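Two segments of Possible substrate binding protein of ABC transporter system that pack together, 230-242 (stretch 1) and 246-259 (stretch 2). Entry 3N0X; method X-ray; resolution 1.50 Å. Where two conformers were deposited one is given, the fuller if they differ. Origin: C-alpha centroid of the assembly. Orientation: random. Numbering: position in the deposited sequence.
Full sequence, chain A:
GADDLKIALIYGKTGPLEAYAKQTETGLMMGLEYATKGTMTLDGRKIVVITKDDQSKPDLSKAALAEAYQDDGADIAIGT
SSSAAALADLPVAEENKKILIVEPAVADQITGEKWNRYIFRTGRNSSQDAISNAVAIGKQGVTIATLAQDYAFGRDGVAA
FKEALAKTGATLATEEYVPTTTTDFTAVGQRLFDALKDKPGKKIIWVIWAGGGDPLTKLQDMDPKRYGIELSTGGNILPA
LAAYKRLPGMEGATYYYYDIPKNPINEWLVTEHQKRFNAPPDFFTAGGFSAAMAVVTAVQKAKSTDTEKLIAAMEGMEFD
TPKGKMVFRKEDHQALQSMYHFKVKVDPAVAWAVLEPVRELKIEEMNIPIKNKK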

# COMPACT_ATOMS: atom_id res chain seq x y z
N GLU A 230 -7.93 24.23 -1.94
CA GLU A 230 -6.71 23.43 -2.05
C GLU A 230 -7.07 22.09 -2.65
O GLU A 230 -8.17 21.60 -2.41
CB GLU A 230 -6.14 23.10 -0.66
CG GLU A 230 -5.41 24.18 0.06
CD GLU A 230 -4.66 23.63 1.26
OE1 GLU A 230 -3.83 22.69 1.08
OE2 GLU A 230 -4.93 24.11 2.39
N LEU A 231 -6.15 21.49 -3.40
CA LEU A 231 -6.32 20.13 -3.87
C LEU A 231 -5.52 19.20 -2.99
O LEU A 231 -4.52 19.60 -2.40
CB LEU A 231 -5.79 19.97 -5.29
CG LEU A 231 -6.40 20.84 -6.40
CD1 LEU A 231 -5.78 20.46 -7.78
CD2 LEU A 231 -7.95 20.77 -6.42
N SER A 232 -6.00 17.97 -2.85
CA SER A 232 -5.35 16.93 -2.05
C SER A 232 -5.55 15.59 -2.71
O SER A 232 -6.57 15.32 -3.34
CB SER A 232 -5.90 16.93 -0.61
OG SER A 232 -5.35 15.91 0.24
N THR A 233 -4.54 14.72 -2.59
CA THR A 233 -4.68 13.35 -3.03
C THR A 233 -3.64 12.51 -2.26
O THR A 233 -2.72 13.05 -1.59
CB THR A 233 -4.53 13.22 -4.55
OG1 THR A 233 -4.99 11.94 -4.99
CG2 THR A 233 -3.07 13.45 -4.99
N GLY A 234 -3.74 11.19 -2.37
CA GLY A 234 -2.76 10.30 -1.74
C GLY A 234 -1.40 10.34 -2.42
O GLY A 234 -1.24 10.83 -3.55
N GLY A 235 -0.43 9.73 -1.75
CA GLY A 235 0.92 9.64 -2.29
C GLY A 235 1.00 8.59 -3.37
O GLY A 235 -0.00 7.97 -3.73
N ASN A 236 2.20 8.38 -3.87
CA ASN A 236 2.36 7.45 -4.98
C ASN A 236 3.83 7.10 -5.13
O ASN A 236 4.68 7.60 -4.42
CB ASN A 236 1.80 8.03 -6.31
CG ASN A 236 1.15 6.98 -7.17
OD1 ASN A 236 1.59 5.83 -7.24
ND2 ASN A 236 0.02 7.37 -7.80
N ILE A 237 4.08 6.19 -6.07
CA ILE A 237 5.42 5.77 -6.36
C ILE A 237 6.20 6.89 -7.02
O ILE A 237 5.65 7.84 -7.55
CB ILE A 237 5.45 4.48 -7.21
CG1 ILE A 237 4.73 4.65 -8.55
CG2 ILE A 237 4.85 3.33 -6.35
CD1 ILE A 237 4.90 3.45 -9.49
N LEU A 238 7.53 6.79 -7.00
CA LEU A 238 8.36 7.88 -7.47
C LEU A 238 8.10 8.36 -8.91
O LEU A 238 8.04 9.57 -9.15
CB LEU A 238 9.87 7.61 -7.21
CG LEU A 238 10.30 7.37 -5.76
CD1 LEU A 238 11.81 7.02 -5.67
CD2 LEU A 238 9.97 8.55 -4.87
N PRO A 239 7.97 7.44 -9.90
CA PRO A 239 7.65 7.95 -11.25
C PRO A 239 6.34 8.74 -11.32
O PRO A 239 6.24 9.72 -12.08
CB PRO A 239 7.54 6.68 -12.08
CG PRO A 239 8.28 5.64 -11.34
CD PRO A 239 8.16 5.98 -9.87
N ALA A 240 5.36 8.33 -10.54
CA ALA A 240 4.08 9.03 -10.50
C ALA A 240 4.14 10.39 -9.79
O ALA A 240 3.30 11.28 -10.04
CB ALA A 240 3.03 8.13 -9.83
N LEU A 241 5.11 10.57 -8.91
CA LEU A 241 5.28 11.84 -8.18
C LEU A 241 5.88 12.97 -9.04
O LEU A 241 5.90 14.12 -8.59
CB LEU A 241 6.14 11.62 -6.92
CG LEU A 241 5.57 10.79 -5.78
CD1 LEU A 241 6.59 10.70 -4.65
CD2 LEU A 241 4.24 11.39 -5.28
N ALA A 242 6.38 12.67 -10.25
CA ALA A 242 6.84 13.74 -11.16
C ALA A 242 5.70 14.76 -11.40
O ALA A 242 5.92 15.98 -11.35
CB ALA A 242 7.33 13.17 -12.51
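Stretch 2, residues 246-259: RLPGMEGATYYYYD

The apolar part of the contact gathers at two places, one near each end of stretch 2. At the first, the CA-to-CB bond of L247 points toward stretch 1, and its CD2 lies 4.2 Å from CD1 of L231. Beside it, the long, flexible side chain of selenomethionine M250 runs out with chi1 and chi2 both t and chi3 p; its CG comes 3.3 Å from L231 O, and its CE reaches CG2 of T233 at 3.8 Å, using the methyl of a threonine whose CA-to-CB bond points away. L247 and M250 are the two ends of a type II turn, with G249 at the positive phi that glycine favours, closed through M250 N to L247 O at 3.1 Å. At the second, where 238-242 take helical backbone angles, L238 CD2 approaches Y257 CE1 at 3.7 Å and the edge of the Y258 ring, at CE1, at 4.2 Å; L241 CD1 lies 4.1 Å from Y257 CD1. The branched ends of L238 and L241 suit contact with the Y257 ring, both meeting it obliquely.

Between the clusters, the extended strand 251-254 runs parallel to strand 230-233, their axes 4° apart and 5.4 Å at closest approach. Glycine suits two places here: a CB on G252 would clash with T233 O, which instead meets G252 CA at 3.5 Å, and one on G235 would clash with T254 OG1.

Polar links complete the join. S232 OG donates to E251 O at 2.5 Å, its short side chain reaching a main-chain carbonyl, and G235 N donates to A253 O at 2.9 Å. Each water joins groups of both stretches. Water 1 gives hydrogens to E230 OE1 (2.8 Å) and L231 O (2.7 Å) and accepts from E251 N (2.9 Å). Water 2 takes the hydroxyl hydrogen of T254 OG1 (2.6 Å) and donates to N236 O (2.9 Å) and Y256 O (2.6 Å).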

# COMPACT_ATOMS: atom_id res chain seq x y z
N ARG A 246 3.81 19.92 -10.01
CA ARG A 246 2.87 20.99 -10.35
C ARG A 246 1.94 21.40 -9.19
O ARG A 246 1.16 22.34 -9.35
CB ARG A 246 2.01 20.55 -11.54
CG ARG A 246 2.74 20.60 -12.91
CD ARG A 246 2.39 21.86 -13.73
NE ARG A 246 1.00 21.82 -14.23
CZ ARG A 246 -0.05 22.47 -13.70
NH1 ARG A 246 0.09 23.25 -12.62
NH2 ARG A 246 -1.24 22.33 -14.25
N LEU A 247 2.09 20.75 -8.02
CA LEU A 247 1.19 20.93 -6.86
C LEU A 247 1.95 21.29 -5.57
O LEU A 247 1.82 20.59 -4.54
CB LEU A 247 0.38 19.64 -6.66
CG LEU A 247 -0.45 19.13 -7.86
CD1 LEU A 247 -0.84 17.65 -7.73
CD2 LEU A 247 -1.65 20.04 -7.97
N PRO A 248 2.79 22.33 -5.60
CA PRO A 248 3.54 22.66 -4.41
C PRO A 248 2.64 22.87 -3.19
O PRO A 248 1.61 23.53 -3.29
CB PRO A 248 4.26 23.97 -4.81
CG PRO A 248 3.46 24.50 -5.92
CD PRO A 248 3.01 23.31 -6.67
N GLY A 249 3.03 22.29 -2.06
CA GLY A 249 2.32 22.47 -0.81
C GLY A 249 1.14 21.52 -0.63
O GLY A 249 0.51 21.54 0.42
N MSE A 250 0.84 20.71 -1.65
CA MSE A 250 -0.26 19.76 -1.55
C MSE A 250 0.00 18.81 -0.39
O MSE A 250 1.12 18.31 -0.20
CB MSE A 250 -0.45 18.95 -2.82
CG MSE A 250 -1.64 18.00 -2.73
SE MSE A 250 -2.16 17.31 -4.44
CE MSE A 250 -0.66 16.37 -4.77
N GLU A 251 -1.06 18.52 0.37
CA GLU A 251 -0.95 17.54 1.41
C GLU A 251 -1.85 16.34 1.17
O GLU A 251 -2.87 16.42 0.50
CB GLU A 251 -1.31 18.14 2.76
CG GLU A 251 -0.38 19.28 3.17
CD GLU A 251 -0.59 19.85 4.56
OE1 GLU A 251 -1.33 19.25 5.40
OE2 GLU A 251 0.01 20.93 4.80
N GLY A 252 -1.49 15.24 1.79
CA GLY A 252 -2.19 13.99 1.72
C GLY A 252 -1.51 12.99 2.60
O GLY A 252 -0.63 13.35 3.42
N ALA A 253 -1.85 11.71 2.39
CA ALA A 253 -1.14 10.65 3.07
C ALA A 253 -0.62 9.62 2.10
O ALA A 253 -1.19 9.41 1.04
CB ALA A 253 -2.05 9.96 4.10
N THR A 254 0.50 9.00 2.48
CA THR A 254 1.17 7.99 1.68
C THR A 254 1.57 6.76 2.48
O THR A 254 1.83 6.80 3.69
CB THR A 254 2.42 8.60 0.95
OG1 THR A 254 2.82 7.69 -0.10
CG2 THR A 254 3.56 8.94 1.93
N TYR A 255 1.66 5.65 1.76
CA TYR A 255 2.15 4.39 2.32
C TYR A 255 3.65 4.47 2.66
O TYR A 255 4.11 3.85 3.62
CB TYR A 255 1.91 3.28 1.26
CG TYR A 255 2.68 1.97 1.44
CD1 TYR A 255 2.36 1.04 2.44
CD2 TYR A 255 3.69 1.66 0.58
CE1 TYR A 255 3.07 -0.15 2.56
CE2 TYR A 255 4.43 0.51 0.74
CZ TYR A 255 4.09 -0.42 1.70
OH TYR A 255 4.81 -1.60 1.81
N TYR A 256 4.41 5.17 1.84
CA TYR A 256 5.86 5.22 1.96
C TYR A 256 6.44 6.36 1.13
O TYR A 256 5.92 6.72 0.09
CB TYR A 256 6.48 3.90 1.48
CG TYR A 256 8.00 3.77 1.69
CD1 TYR A 256 8.55 3.48 2.95
CD2 TYR A 256 8.87 3.90 0.62
CE1 TYR A 256 9.93 3.33 3.10
CE2 TYR A 256 10.23 3.76 0.75
CZ TYR A 256 10.76 3.51 2.02
OH TYR A 256 12.12 3.37 2.13
N TYR A 257 7.54 6.93 1.63
CA TYR A 257 8.45 7.79 0.86
C TYR A 257 9.79 7.56 1.53
O TYR A 257 9.87 7.64 2.74
CB TYR A 257 8.02 9.26 0.85
CG TYR A 257 8.96 10.14 0.07
CD1 TYR A 257 8.91 10.16 -1.31
CD2 TYR A 257 9.91 10.91 0.70
CE1 TYR A 257 9.78 10.94 -2.04
CE2 TYR A 257 10.77 11.71 0.00
CZ TYR A 257 10.72 11.71 -1.37
OH TYR A 257 11.63 12.49 -2.05
N TYR A 258 10.82 7.27 0.74
CA TYR A 258 12.09 6.80 1.29
C TYR A 258 12.67 7.67 2.41
O TYR A 258 13.26 7.14 3.35
CB TYR A 258 13.14 6.59 0.19
CG TYR A 258 13.56 7.82 -0.58
CD1 TYR A 258 12.80 8.29 -1.65
CD2 TYR A 258 14.72 8.49 -0.27
CE1 TYR A 258 13.19 9.43 -2.38
CE2 TYR A 258 15.13 9.62 -0.99
CZ TYR A 258 14.36 10.09 -2.04
OH TYR A 258 14.76 11.23 -2.73
N ASP A 259 12.54 8.99 2.29
CA ASP A 259 13.22 9.89 3.21
C ASP A 259 12.39 10.19 4.44
O ASP A 259 12.85 10.91 5.32
CB ASP A 259 13.63 11.21 2.51
CG ASP A 259 14.79 11.94 3.22
OD1 ASP A 259 15.76 11.27 3.63
OD2 ASP A 259 14.76 13.19 3.33
O HOH W 1 -3.54 20.05 0.11
O HOH W 2 4.85 8.35 -1.60